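Local coordinates for uridylate kinase (Bacillus anthracis, PDB 2JJX), which catalyses the ATP-dependent phosphorylation of UMP to UDP in bacterial pyrimidine biosynthesis and carries an allosteric nucleotide-binding site, at residues V15-S20 against I52-V57; G60-R65 against I88-M93; D75-D80 against Q144-T149; M188-N193 against A248-H253. All blocks are in the same frame, centred on the assembly; numbering follows the deposited sequence.

Contact 1: V15-S20 against I52-V57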
loop_
_atom_site.group_PDB
_atom_site.type_symbol
_atom_site.label_atom_id
_atom_site.label_comp_id
_atom_site.label_asym_id
_atom_site.label_seq_id
_atom_site.Cartn_x
_atom_site.Cartn_y
_atom_site.Cartn_z
ATOM N N VAL A 15 6.543 14.294 -27.014
ATOM C CA VAL A 15 5.261 14.983 -27.091
ATOM C C VAL A 15 4.159 14.404 -26.182
ATOM O O VAL A 15 4.061 13.208 -25.995
ATOM C CB VAL A 15 4.843 14.941 -28.565
ATOM C CG1 VAL A 15 3.586 14.122 -28.767
ATOM C CG2 VAL A 15 4.784 16.341 -29.158
ATOM N N LEU A 16 3.301 15.258 -25.646
ATOM C CA LEU A 16 2.181 14.810 -24.812
ATOM C C LEU A 16 0.918 15.115 -25.566
ATOM O O LEU A 16 0.674 16.260 -25.921
ATOM C CB LEU A 16 2.118 15.583 -23.483
ATOM C CG LEU A 16 1.076 15.278 -22.389
ATOM C CD1 LEU A 16 -0.369 15.421 -22.835
ATOM C CD2 LEU A 16 1.327 13.953 -21.682
ATOM N N ILE A 17 0.099 14.097 -25.782
ATOM C CA ILE A 17 -1.165 14.312 -26.450
ATOM C C ILE A 17 -2.330 14.361 -25.469
ATOM O O ILE A 17 -2.567 13.423 -24.728
ATOM C CB ILE A 17 -1.430 13.306 -27.521
ATOM C CG1 ILE A 17 -0.331 13.362 -28.578
ATOM C CG2 ILE A 17 -2.790 13.576 -28.116
ATOM C CD1 ILE A 17 -0.253 12.093 -29.447
ATOM N N LYS A 18 -3.065 15.466 -25.475
ATOM C CA LYS A 18 -4.215 15.579 -24.604
ATOM C C LYS A 18 -5.459 15.375 -25.452
ATOM O O LYS A 18 -5.681 16.081 -26.447
ATOM C CB LYS A 18 -4.236 16.925 -23.871
ATOM C CG LYS A 18 -5.610 17.548 -23.746
ATOM C CD LYS A 18 -6.120 17.425 -22.331
ATOM C CE LYS A 18 -7.241 18.433 -22.096
ATOM N NZ LYS A 18 -8.534 18.068 -22.777
ATOM N N LEU A 19 -6.200 14.336 -25.071
ATOM C CA LEU A 19 -7.407 13.871 -25.734
ATOM C C LEU A 19 -8.560 13.945 -24.739
ATOM O O LEU A 19 -8.466 13.411 -23.632
ATOM C CB LEU A 19 -7.222 12.382 -26.040
ATOM C CG LEU A 19 -7.081 11.804 -27.443
ATOM C CD1 LEU A 19 -7.723 12.769 -28.410
ATOM C CD2 LEU A 19 -5.611 11.621 -27.738
ATOM N N SER A 20 -9.687 14.499 -25.162
ATOM C CA SER A 20 -10.869 14.532 -24.312
ATOM C C SER A 20 -11.568 13.190 -24.440
ATOM O O SER A 20 -11.480 12.539 -25.472
ATOM C CB SER A 20 -11.827 15.675 -24.717
ATOM O OG SER A 20 -12.231 16.452 -23.588
ATOM N N ILE A 52 8.847 9.650 -32.834
ATOM C CA ILE A 52 8.611 10.697 -31.858
ATOM C C ILE A 52 8.071 9.959 -30.645
ATOM O O ILE A 52 7.295 9.010 -30.799
ATOM C CB ILE A 52 7.554 11.674 -32.384
ATOM C CG1 ILE A 52 8.137 12.464 -33.553
ATOM C CG2 ILE A 52 7.095 12.607 -31.268
ATOM C CD1 ILE A 52 7.188 13.463 -34.123
ATOM N N GLU A 53 8.519 10.342 -29.454
ATOM C CA GLU A 53 8.014 9.696 -28.248
ATOM C C GLU A 53 6.720 10.302 -27.717
ATOM O O GLU A 53 6.583 11.516 -27.615
ATOM C CB GLU A 53 9.079 9.580 -27.178
ATOM C CG GLU A 53 10.438 9.449 -27.747
ATOM C CD GLU A 53 11.486 9.943 -26.782
ATOM O OE1 GLU A 53 11.094 10.415 -25.707
ATOM O OE2 GLU A 53 12.693 9.881 -27.088
ATOM N N VAL A 54 5.729 9.438 -27.531
ATOM C CA VAL A 54 4.385 9.842 -27.162
ATOM C C VAL A 54 3.927 9.464 -25.760
ATOM O O VAL A 54 4.089 8.325 -25.347
ATOM C CB VAL A 54 3.398 9.241 -28.206
ATOM C CG1 VAL A 54 1.979 9.391 -27.723
ATOM C CG2 VAL A 54 3.565 9.899 -29.552
ATOM N N SER A 55 3.268 10.406 -25.086
ATOM C CA SER A 55 2.563 10.184 -23.821
ATOM C C SER A 55 1.146 10.615 -24.136
ATOM O O SER A 55 0.967 11.500 -24.959
ATOM C CB SER A 55 3.081 11.114 -22.720
ATOM O OG SER A 55 4.477 11.300 -22.820
ATOM N N ILE A 56 0.145 10.018 -23.497
ATOM C CA ILE A 56 -1.241 10.399 -23.768
ATOM C C ILE A 56 -2.016 10.614 -22.483
ATOM O O ILE A 56 -1.865 9.846 -21.534
ATOM C CB ILE A 56 -1.922 9.371 -24.691
ATOM C CG1 ILE A 56 -1.033 9.049 -25.895
ATOM C CG2 ILE A 56 -3.348 9.765 -25.054
ATOM C CD1 ILE A 56 -1.694 8.188 -26.934
ATOM N N VAL A 57 -2.820 11.673 -22.446
ATOM C CA VAL A 57 -3.694 11.951 -21.306
ATOM C C VAL A 57 -5.142 12.053 -21.810
ATOM O O VAL A 57 -5.445 12.826 -22.713
ATOM C CB VAL A 57 -3.228 13.183 -20.519
ATOM C CG1 VAL A 57 -4.252 13.588 -19.494
ATOM C CG2 VAL A 57 -1.908 12.902 -19.834
#

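Contact 2: G60-R65 against I88-M93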
loop_
_atom_site.group_PDB
_atom_site.type_symbol
_atom_site.label_atom_id
_atom_site.label_comp_id
_atom_site.label_asym_id
_atom_site.label_seq_id
_atom_site.Cartn_x
_atom_site.Cartn_y
_atom_site.Cartn_z
ATOM N N GLY A 60 -12.383 11.711 -18.982
ATOM C CA GLY A 60 -13.374 10.672 -18.757
ATOM C C GLY A 60 -14.771 11.050 -19.156
ATOM O O GLY A 60 -15.733 10.501 -18.669
ATOM N N GLY A 61 -14.874 12.042 -20.019
ATOM C CA GLY A 61 -16.150 12.611 -20.407
ATOM C C GLY A 61 -17.213 11.751 -21.080
ATOM O O GLY A 61 -18.402 12.060 -21.039
ATOM N N ASN A 62 -16.781 10.715 -21.787
ATOM C CA ASN A 62 -17.694 9.850 -22.521
ATOM C C ASN A 62 -18.343 8.879 -21.550
ATOM O O ASN A 62 -19.166 8.074 -21.949
ATOM C CB ASN A 62 -16.939 9.074 -23.596
ATOM C CG ASN A 62 -15.781 8.270 -23.022
ATOM O OD1 ASN A 62 -15.065 8.727 -22.121
ATOM N ND2 ASN A 62 -15.589 7.073 -23.543
ATOM N N ILE A 63 -17.936 8.922 -20.288
ATOM C CA ILE A 63 -18.495 8.025 -19.286
ATOM C C ILE A 63 -19.284 8.795 -18.242
ATOM O O ILE A 63 -20.386 8.412 -17.878
ATOM C CB ILE A 63 -17.373 7.240 -18.584
ATOM C CG1 ILE A 63 -16.574 6.405 -19.573
ATOM C CG2 ILE A 63 -17.916 6.452 -17.417
ATOM C CD1 ILE A 63 -15.417 5.716 -18.898
ATOM N N PHE A 64 -18.671 9.847 -17.713
ATOM C CA PHE A 64 -19.268 10.619 -16.635
ATOM C C PHE A 64 -19.076 12.119 -16.776
ATOM O O PHE A 64 -17.970 12.595 -17.039
ATOM C CB PHE A 64 -18.686 10.165 -15.295
ATOM C CG PHE A 64 -19.429 10.691 -14.105
ATOM C CD1 PHE A 64 -20.754 10.362 -13.914
ATOM C CD2 PHE A 64 -18.844 11.625 -13.261
ATOM C CE1 PHE A 64 -21.459 10.896 -12.874
ATOM C CE2 PHE A 64 -19.547 12.143 -12.206
ATOM C CZ PHE A 64 -20.855 11.781 -12.018
ATOM N N ARG A 65 -20.139 12.851 -16.449
ATOM C CA ARG A 65 -20.155 14.309 -16.498
ATOM C C ARG A 65 -20.868 14.908 -15.290
ATOM O O ARG A 65 -21.823 14.329 -14.791
ATOM C CB ARG A 65 -20.893 14.747 -17.757
ATOM C CG ARG A 65 -20.370 14.116 -19.030
ATOM C CD ARG A 65 -20.278 15.185 -20.101
ATOM N NE ARG A 65 -18.912 15.430 -20.554
ATOM C CZ ARG A 65 -18.579 15.533 -21.835
ATOM N NH1 ARG A 65 -19.516 15.385 -22.763
ATOM N NH2 ARG A 65 -17.320 15.763 -22.192
ATOM N N ILE A 88 -9.255 6.248 -16.427
ATOM C CA ILE A 88 -8.500 4.989 -16.323
ATOM C C ILE A 88 -9.094 3.916 -17.226
ATOM O O ILE A 88 -8.378 3.125 -17.863
ATOM C CB ILE A 88 -8.355 4.525 -14.884
ATOM C CG1 ILE A 88 -7.487 5.515 -14.112
ATOM C CG2 ILE A 88 -7.660 3.186 -14.802
ATOM C CD1 ILE A 88 -7.911 5.713 -12.718
ATOM N N ILE A 89 -10.422 3.923 -17.289
ATOM C CA ILE A 89 -11.166 3.000 -18.138
ATOM C C ILE A 89 -10.785 3.273 -19.588
ATOM O O ILE A 89 -10.456 2.359 -20.326
ATOM C CB ILE A 89 -12.687 3.141 -17.910
ATOM C CG1 ILE A 89 -13.075 2.634 -16.526
ATOM C CG2 ILE A 89 -13.489 2.476 -19.004
ATOM C CD1 ILE A 89 -14.559 2.765 -16.250
ATOM N N ASN A 90 -10.793 4.546 -19.973
ATOM C CA ASN A 90 -10.449 4.958 -21.332
ATOM C C ASN A 90 -8.993 4.632 -21.645
ATOM O O ASN A 90 -8.669 4.248 -22.768
ATOM C CB ASN A 90 -10.663 6.456 -21.518
ATOM C CG ASN A 90 -12.130 6.839 -21.651
ATOM O OD1 ASN A 90 -13.014 5.986 -21.680
ATOM N ND2 ASN A 90 -12.393 8.143 -21.723
ATOM N N SER A 91 -8.114 4.821 -20.664
ATOM C CA SER A 91 -6.699 4.520 -20.850
ATOM C C SER A 91 -6.546 3.045 -21.222
ATOM O O SER A 91 -5.896 2.681 -22.211
ATOM C CB SER A 91 -5.918 4.816 -19.563
ATOM O OG SER A 91 -5.902 6.215 -19.300
ATOM N N LEU A 92 -7.179 2.199 -20.417
ATOM C CA LEU A 92 -7.121 0.761 -20.617
ATOM C C LEU A 92 -7.681 0.350 -21.968
ATOM O O LEU A 92 -7.025 -0.410 -22.684
ATOM C CB LEU A 92 -7.883 0.048 -19.526
ATOM C CG LEU A 92 -7.088 -0.358 -18.298
ATOM C CD1 LEU A 92 -5.783 0.410 -18.152
ATOM C CD2 LEU A 92 -8.009 -0.219 -17.092
ATOM N N MET A 93 -8.868 0.851 -22.328
ATOM C CA MET A 93 -9.407 0.642 -23.675
ATOM C C MET A 93 -8.373 1.041 -24.720
ATOM O O MET A 93 -7.800 0.186 -25.370
ATOM C CB MET A 93 -10.668 1.453 -23.907
ATOM C CG MET A 93 -11.940 0.648 -23.688
ATOM S SD MET A 93 -12.256 -0.697 -24.885
ATOM C CE MET A 93 -12.080 0.187 -26.359
#

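Contact 3: D75-D80 against Q144-T149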
loop_
_atom_site.group_PDB
_atom_site.type_symbol
_atom_site.label_atom_id
_atom_site.label_comp_id
_atom_site.label_asym_id
_atom_site.label_seq_id
_atom_site.Cartn_x
_atom_site.Cartn_y
_atom_site.Cartn_z
ATOM N N ASP A 75 -20.936 15.932 -3.893
ATOM C CA ASP A 75 -19.813 16.832 -3.644
ATOM C C ASP A 75 -18.841 16.862 -4.813
ATOM O O ASP A 75 -18.400 15.821 -5.319
ATOM C CB ASP A 75 -19.055 16.460 -2.366
ATOM C CG ASP A 75 -18.223 17.606 -1.825
ATOM O OD1 ASP A 75 -17.951 18.566 -2.574
ATOM O OD2 ASP A 75 -17.904 17.580 -0.623
ATOM N N ARG A 76 -18.510 18.076 -5.237
ATOM C CA ARG A 76 -17.559 18.283 -6.325
ATOM C C ARG A 76 -16.306 17.402 -6.228
ATOM O O ARG A 76 -15.854 16.851 -7.222
ATOM C CB ARG A 76 -17.158 19.753 -6.383
ATOM C CG ARG A 76 -15.876 20.026 -7.133
ATOM C CD ARG A 76 -16.170 20.459 -8.547
ATOM N NE ARG A 76 -15.293 19.790 -9.502
ATOM C CZ ARG A 76 -14.651 20.397 -10.497
ATOM N NH1 ARG A 76 -14.794 21.696 -10.692
ATOM N NH2 ARG A 76 -13.870 19.702 -11.311
ATOM N N VAL A 77 -15.753 17.253 -5.032
ATOM C CA VAL A 77 -14.609 16.372 -4.855
ATOM C C VAL A 77 -15.002 14.922 -5.160
ATOM O O VAL A 77 -14.207 14.158 -5.694
ATOM C CB VAL A 77 -13.970 16.514 -3.458
ATOM C CG1 VAL A 77 -12.637 15.806 -3.432
ATOM C CG2 VAL A 77 -13.815 17.976 -3.093
ATOM N N GLU A 78 -16.242 14.551 -4.852
ATOM C CA GLU A 78 -16.710 13.189 -5.080
ATOM C C GLU A 78 -16.952 12.919 -6.547
ATOM O O GLU A 78 -16.544 11.880 -7.076
ATOM C CB GLU A 78 -17.945 12.871 -4.244
ATOM C CG GLU A 78 -17.640 12.744 -2.756
ATOM C CD GLU A 78 -18.895 12.553 -1.925
ATOM O OE1 GLU A 78 -19.887 12.015 -2.472
ATOM O OE2 GLU A 78 -18.924 13.032 -0.767
ATOM N N ALA A 79 -17.617 13.868 -7.193
ATOM C CA ALA A 79 -17.843 13.795 -8.633
ATOM C C ALA A 79 -16.536 13.632 -9.417
ATOM O O ALA A 79 -16.472 12.901 -10.402
ATOM C CB ALA A 79 -18.579 15.034 -9.110
ATOM N N ASP A 80 -15.501 14.346 -8.999
ATOM C CA ASP A 80 -14.233 14.272 -9.695
ATOM C C ASP A 80 -13.610 12.892 -9.580
ATOM O O ASP A 80 -13.062 12.360 -10.549
ATOM C CB ASP A 80 -13.290 15.337 -9.154
ATOM C CG ASP A 80 -13.502 16.686 -9.833
ATOM O OD1 ASP A 80 -14.423 16.801 -10.683
ATOM O OD2 ASP A 80 -12.723 17.624 -9.552
ATOM N N GLN A 144 -5.751 14.847 -8.074
ATOM C CA GLN A 144 -6.381 16.004 -7.422
ATOM C C GLN A 144 -7.750 16.456 -7.963
ATOM O O GLN A 144 -8.138 16.178 -9.091
ATOM C CB GLN A 144 -5.397 17.173 -7.358
ATOM C CG GLN A 144 -3.995 16.735 -6.983
ATOM C CD GLN A 144 -3.962 16.006 -5.651
ATOM O OE1 GLN A 144 -4.391 16.544 -4.636
ATOM N NE2 GLN A 144 -3.370 14.814 -5.634
ATOM N N PRO A 145 -8.525 17.147 -7.128
ATOM C CA PRO A 145 -9.874 17.655 -7.398
ATOM C C PRO A 145 -9.842 19.092 -7.923
ATOM O O PRO A 145 -8.798 19.719 -8.005
ATOM C CB PRO A 145 -10.532 17.625 -6.015
ATOM C CG PRO A 145 -9.351 17.679 -5.039
ATOM C CD PRO A 145 -8.304 16.865 -5.700
ATOM N N PHE A 146 -10.997 19.641 -8.260
ATOM C CA PHE A 146 -11.061 21.039 -8.678
ATOM C C PHE A 146 -10.311 21.273 -9.964
ATOM O O PHE A 146 -10.195 22.407 -10.393
ATOM C CB PHE A 146 -10.458 21.950 -7.608
ATOM C CG PHE A 146 -10.902 21.618 -6.217
ATOM C CD1 PHE A 146 -9.984 21.577 -5.197
ATOM C CD2 PHE A 146 -12.226 21.312 -5.938
ATOM C CE1 PHE A 146 -10.365 21.274 -3.924
ATOM C CE2 PHE A 146 -12.584 20.959 -4.680
ATOM C CZ PHE A 146 -11.662 20.994 -3.656
ATOM N N VAL A 147 -9.768 20.225 -10.567
ATOM C CA VAL A 147 -8.983 20.410 -11.777
ATOM C C VAL A 147 -9.515 19.592 -12.942
ATOM O O VAL A 147 -10.166 18.573 -12.775
ATOM C CB VAL A 147 -7.538 20.062 -11.508
ATOM C CG1 VAL A 147 -7.221 18.727 -12.089
ATOM C CG2 VAL A 147 -6.655 21.117 -12.059
ATOM N N THR A 148 -9.268 20.097 -14.138
ATOM C CA THR A 148 -9.708 19.492 -15.388
ATOM C C THR A 148 -8.569 18.644 -15.947
ATOM O O THR A 148 -7.432 18.711 -15.492
ATOM C CB THR A 148 -10.054 20.608 -16.399
ATOM O OG1 THR A 148 -11.075 21.453 -15.865
ATOM C CG2 THR A 148 -10.515 20.034 -17.718
ATOM N N THR A 149 -8.850 17.967 -17.044
ATOM C CA THR A 149 -7.851 17.198 -17.772
ATOM C C THR A 149 -6.676 18.073 -18.231
ATOM O O THR A 149 -5.562 17.589 -18.382
ATOM C CB THR A 149 -8.520 16.559 -19.009
ATOM O OG1 THR A 149 -9.730 15.894 -18.625
ATOM C CG2 THR A 149 -7.603 15.577 -19.697
HETATM O O HOH W 1 -13.237 23.665 -11.540
#

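Contact 4: M188-N193 against A248-H253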
loop_
_atom_site.group_PDB
_atom_site.type_symbol
_atom_site.label_atom_id
_atom_site.label_comp_id
_atom_site.label_asym_id
_atom_site.label_seq_id
_atom_site.Cartn_x
_atom_site.Cartn_y
_atom_site.Cartn_z
ATOM N N MET A 188 -8.775 33.101 -36.585
ATOM C CA MET A 188 -8.007 32.090 -35.865
ATOM C C MET A 188 -6.558 32.541 -35.767
ATOM O O MET A 188 -5.974 33.009 -36.745
ATOM C CB MET A 188 -8.086 30.743 -36.589
ATOM C CG MET A 188 -7.442 29.581 -35.842
ATOM S SD MET A 188 -7.114 28.213 -36.963
ATOM C CE MET A 188 -8.687 28.148 -37.766
ATOM N N TYR A 189 -5.980 32.386 -34.583
ATOM C CA TYR A 189 -4.599 32.774 -34.353
ATOM C C TYR A 189 -3.671 31.743 -34.945
ATOM O O TYR A 189 -3.867 30.542 -34.784
ATOM C CB TYR A 189 -4.322 32.827 -32.865
ATOM C CG TYR A 189 -5.054 33.923 -32.159
ATOM C CD1 TYR A 189 -4.494 35.183 -32.051
ATOM C CD2 TYR A 189 -6.289 33.691 -31.556
ATOM C CE1 TYR A 189 -5.158 36.206 -31.389
ATOM C CE2 TYR A 189 -6.939 34.688 -30.833
ATOM C CZ TYR A 189 -6.388 35.961 -30.795
ATOM O OH TYR A 189 -7.037 36.986 -30.136
ATOM N N ARG A 190 -2.634 32.214 -35.618
ATOM C CA ARG A 190 -1.623 31.304 -36.125
ATOM C C ARG A 190 -0.778 31.070 -34.884
ATOM O O ARG A 190 -0.429 29.939 -34.548
ATOM C CB ARG A 190 -0.767 31.987 -37.202
ATOM C CG ARG A 190 0.489 31.221 -37.593
ATOM C CD ARG A 190 0.115 29.866 -38.169
ATOM N NE ARG A 190 -0.622 30.044 -39.412
ATOM C CZ ARG A 190 -1.684 29.328 -39.770
ATOM N NH1 ARG A 190 -2.122 28.329 -39.002
ATOM N NH2 ARG A 190 -2.294 29.600 -40.918
ATOM N N LYS A 191 -0.558 32.156 -34.154
ATOM C CA LYS A 191 0.236 32.128 -32.935
ATOM C C LYS A 191 -0.506 32.887 -31.843
ATOM O O LYS A 191 -1.217 33.853 -32.121
ATOM C CB LYS A 191 1.608 32.765 -33.163
ATOM C CG LYS A 191 2.608 31.855 -33.847
ATOM C CD LYS A 191 4.037 32.300 -33.560
ATOM C CE LYS A 191 4.727 32.765 -34.833
ATOM N NZ LYS A 191 5.476 34.029 -34.589
ATOM N N LEU A 192 -0.336 32.429 -30.609
ATOM C CA LEU A 192 -1.009 33.000 -29.451
ATOM C C LEU A 192 -0.061 33.073 -28.255
ATOM O O LEU A 192 0.488 32.070 -27.830
ATOM C CB LEU A 192 -2.234 32.145 -29.095
ATOM C CG LEU A 192 -3.171 32.550 -27.949
ATOM C CD1 LEU A 192 -3.367 34.066 -27.937
ATOM C CD2 LEU A 192 -4.503 31.822 -28.088
ATOM N N ASN A 193 0.109 34.264 -27.704
ATOM C CA ASN A 193 0.946 34.442 -26.539
ATOM C C ASN A 193 0.172 33.938 -25.350
ATOM O O ASN A 193 -1.047 34.075 -25.305
ATOM C CB ASN A 193 1.169 35.923 -26.292
ATOM C CG ASN A 193 2.536 36.206 -25.787
ATOM O OD1 ASN A 193 3.428 36.498 -26.703
ATOM N ND2 ASN A 193 2.814 36.113 -24.596
ATOM N N ALA A 248 5.170 36.309 -30.226
ATOM C CA ALA A 248 4.143 37.351 -30.173
ATOM C C ALA A 248 3.014 37.098 -31.149
ATOM O O ALA A 248 3.249 36.709 -32.295
ATOM C CB ALA A 248 4.727 38.751 -30.321
ATOM N N SER A 249 1.790 37.203 -30.635
ATOM C CA SER A 249 0.594 36.777 -31.356
ATOM C C SER A 249 0.482 37.157 -32.805
ATOM O O SER A 249 0.592 38.324 -33.149
ATOM C CB SER A 249 -0.707 37.186 -30.668
ATOM O OG SER A 249 -0.609 37.201 -29.256
ATOM N N LEU A 250 0.119 36.178 -33.625
ATOM C CA LEU A 250 -0.114 36.384 -35.050
ATOM C C LEU A 250 -1.579 36.137 -35.340
ATOM O O LEU A 250 -2.411 36.229 -34.448
ATOM C CB LEU A 250 0.727 35.435 -35.902
ATOM C CG LEU A 250 1.220 36.040 -37.214
ATOM C CD1 LEU A 250 1.977 37.307 -36.854
ATOM C CD2 LEU A 250 2.122 35.067 -37.983
ATOM N N LEU A 251 -1.891 35.738 -36.564
ATOM C CA LEU A 251 -3.288 35.563 -36.934
ATOM C C LEU A 251 -3.405 35.092 -38.385
ATOM O O LEU A 251 -2.827 35.692 -39.276
ATOM C CB LEU A 251 -4.014 36.895 -36.749
ATOM C CG LEU A 251 -5.508 36.957 -36.445
ATOM C CD1 LEU A 251 -5.824 36.851 -34.954
ATOM C CD2 LEU A 251 -6.042 38.263 -37.005
ATOM N N VAL A 252 -4.108 33.989 -38.624
ATOM C CA VAL A 252 -4.290 33.483 -39.981
ATOM C C VAL A 252 -4.714 34.637 -40.907
ATOM O O VAL A 252 -5.118 35.706 -40.434
ATOM C CB VAL A 252 -5.287 32.300 -40.001
ATOM C CG1 VAL A 252 -5.694 31.958 -41.421
ATOM C CG2 VAL A 252 -4.687 31.102 -39.319
ATOM N N HIS A 253 -4.592 34.457 -42.221
ATOM C CA HIS A 253 -4.947 35.536 -43.149
ATOM C C HIS A 253 -5.831 35.052 -44.304
ATOM O O HIS A 253 -6.669 35.796 -44.829
ATOM C CB HIS A 253 -3.665 36.139 -43.717
ATOM C CG HIS A 253 -2.810 35.130 -44.408
ATOM N ND1 HIS A 253 -2.442 33.880 -44.043
ATOM C CD2 HIS A 253 -2.402 35.283 -45.716
ATOM C CE1 HIS A 253 -1.786 33.322 -45.111
ATOM N NE2 HIS A 253 -1.774 34.193 -46.111
#

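Contact 1: V15-S20 against I52-V57
Val15 to Lys18 pair in parallel with Val54 to Val57, the two strands of a beta-alpha-beta unit whose connecting element is helix 34-48. The strand axes approach to 4.6 Å at 27°, the twist of neighbouring strands in a central sheet. Five backbone bonds stitch the seam in the staggered pattern of parallel pairs: Val15 N to Glu53 O, Ser55 N to Val15 O, Ile17 N to Ser55 O (2.9 Å, nearly straight at 176°), Val57 N to Ile17 O, and Leu19 N to Val57 O. On one face, Leu16 has CG anti to its backbone N (chi1 -177°), and its CD2 reaches Ser55 CB at 3.5 Å and crosses Val57 CG2 at 3.9 Å; helix 150-160 packs on this side. On the other face, Ile17 CD1 crosses Val54 CG1 at 3.9 Å, against Ile47 of helix 34-48. Leu19 and Ile56 lie side by side, CD2 to CG2 4.0 Å, Ile56 resting on Ile44 of that helix. The opposite edge of strand 15-19 bonds through Leu16 and Lys18 to strand 164-169. Polarity across this buried seam is thus met by main-chain N-H and C=O groups, while mostly aliphatic branches fill the two faces.

Contact 2: G60-R65 against I88-M93
Asn62 and Asn90 meet tip to tip through their side-chain amides, joining the glycine-rich loop after strand 53-58 to helix 76-101. The principal bond runs from Asn90 ND2 to Asn62 OD1, 2.8 Å and nearly straight at 169°; the acceptor lies in the amide plane of Asn90, whereas the donor is tilted from the carbonyl plane of Asn62. A return bond from Asn62 ND2 to Asn90 OD1 is weak at 3.4 Å; the two amide planes are 45° apart. Each amide nitrogen has a second acceptor: Asn90 ND2 bonds Gly59 O and Asn62 ND2 bonds Ser31 O, which probably helps to fix the rotation of both groups.

Apolar packing comes from Ile63. Its CD1 lies 3.8 Å from Ile89 CG2 where the side chains cross, and the same methyl passes Asn90 OD1 at 3.7 Å, Ile63 and Asn90 running past one another in opposing senses.

Backbone bonds tighten the loop itself, since Gly60 O accepts from both Ile63 N and Phe64 N.

Across the subunit interface Ile89 packs on Ile89 of the second subunit, and Phe64 packs on Met93 of that subunit. Within the chain, helix 76-101 is held between this loop and strand 106-110, which Ser91 and Leu92 touch at Val108.

Contact 3: D75-D80 against Q144-T149
Asp80 and Arg76, with the backbone N-H of Phe146, form the polar part of this contact, with Val77 and Pro145 beside them. Asp80 CG is anti to its carbonyl carbon (chi1 -85°) and lies at the edge of the Arg76 guanidinium, in its plane. Within the helix the salt bridge includes a bond from Arg76 NH2 to the syn lone pair of Asp80 OD1, 3.0 Å; the bond from NE is weak. Across the contact, Phe146 N donates to Asp80 OD2 at 3.0 Å and 134°, meeting that oxygen nearly along its C-O axis, so one carboxylate serves a cation and a backbone N-H of the loop.

The guanidinium is laid over the loop backbone: Phe146 CA stands 4.0 Å above its centre, and guanidinium and phenyl planes are 82° apart, close to perpendicular. Arg76 CG comes to the ring edge, 4.1 Å from Phe146 CD2. Val77 divides its branches, with CG2 reaching Phe146 CE2 obliquely at 3.6 Å and CG1 touching Pro145 CB at 3.8 Å where the two side chains lie alongside each other. Pro145 CB also sits over the centre of one face of the Phe146 ring. A water accepts from Arg76 NH1 and reaches Phe146 O weakly.

Both segments face the third subunit, where Asp75 forms a salt bridge with Arg123 of that subunit and Phe146 meets Tyr216 of the same subunit. Within the chain, the contact ties the first turn of helix 76-101, with Asp75 as N-cap, to the loop between strand 135-139 and helix 150-160.

Contact 4: M188-N193 against A248-H253
Met188 O accepts from Val252 N, 2.8 Å, and beside this bond Met188 CB approaches Val252 CG2 at 4.4 Å. The Tyr189 ring is met from two directions. Leu251 CD1 lies over the face in a CH-pi contact, 4.0 Å from the centroid and 29° off the normal, while Leu250 O lies near the ring plane, 3.3 Å from CD1. The Arg190 chain is bent at chi2 and chi3, and one face of its guanidinium lies against Val252 CG2, off-centre toward the rim; nearer the backbone its CB packs on Leu250 CB at 4.0 Å.

Here the fold is a sheet edge. Strand 191-193 is outermost within the chain, paired on its inner side with strand 242-245, and the C-terminal tail runs back along its outer side, the two directions 173° apart. The register passes from Tyr189 opposite Leu251 to Lys191 opposite Leu250, so Arg190 is an extra residue on the 188-193 side, just before the strand.

Lys191 O takes the Leu250 N-H at 3.1 Å, the donor standing well above the carbonyl plane, and Lys191 CB touches Leu250 CB. At Leu192 the backbone comes abreast of Ser249. Asn193, the N-cap of helix 194-199, gives its backbone N-H to Ser249 OG in a weak bond of 3.4 Å; that hydroxyl also bonds Asp196 OD2 in the helix.

How the contacts relate
Contacts 1, 2 and 3 are linked, 1 and 2 through sequence alone, and contact 3 touches both; contact 4 stands apart. Contact 2 follows directly in sequence from strand 53-58 of contact 1, with centres 16 Å apart. Contacts 2 and 3 use separate parts of helix 76-101, and Phe64 CE2 packs 3.6 Å from Ala79 O between them. Thr149 of contact 3 returns to contact 1, its CG2 lying 3.5 Å from Lys18 CD. Contact 4 reaches the same sheet as contact 1, but their nearest atoms are about 15 Å apart; its centre is 33 Å from that of contact 2. The helix of contact 2 packs on strand 106-110, which carries Arg107 of the observed ATP pocket.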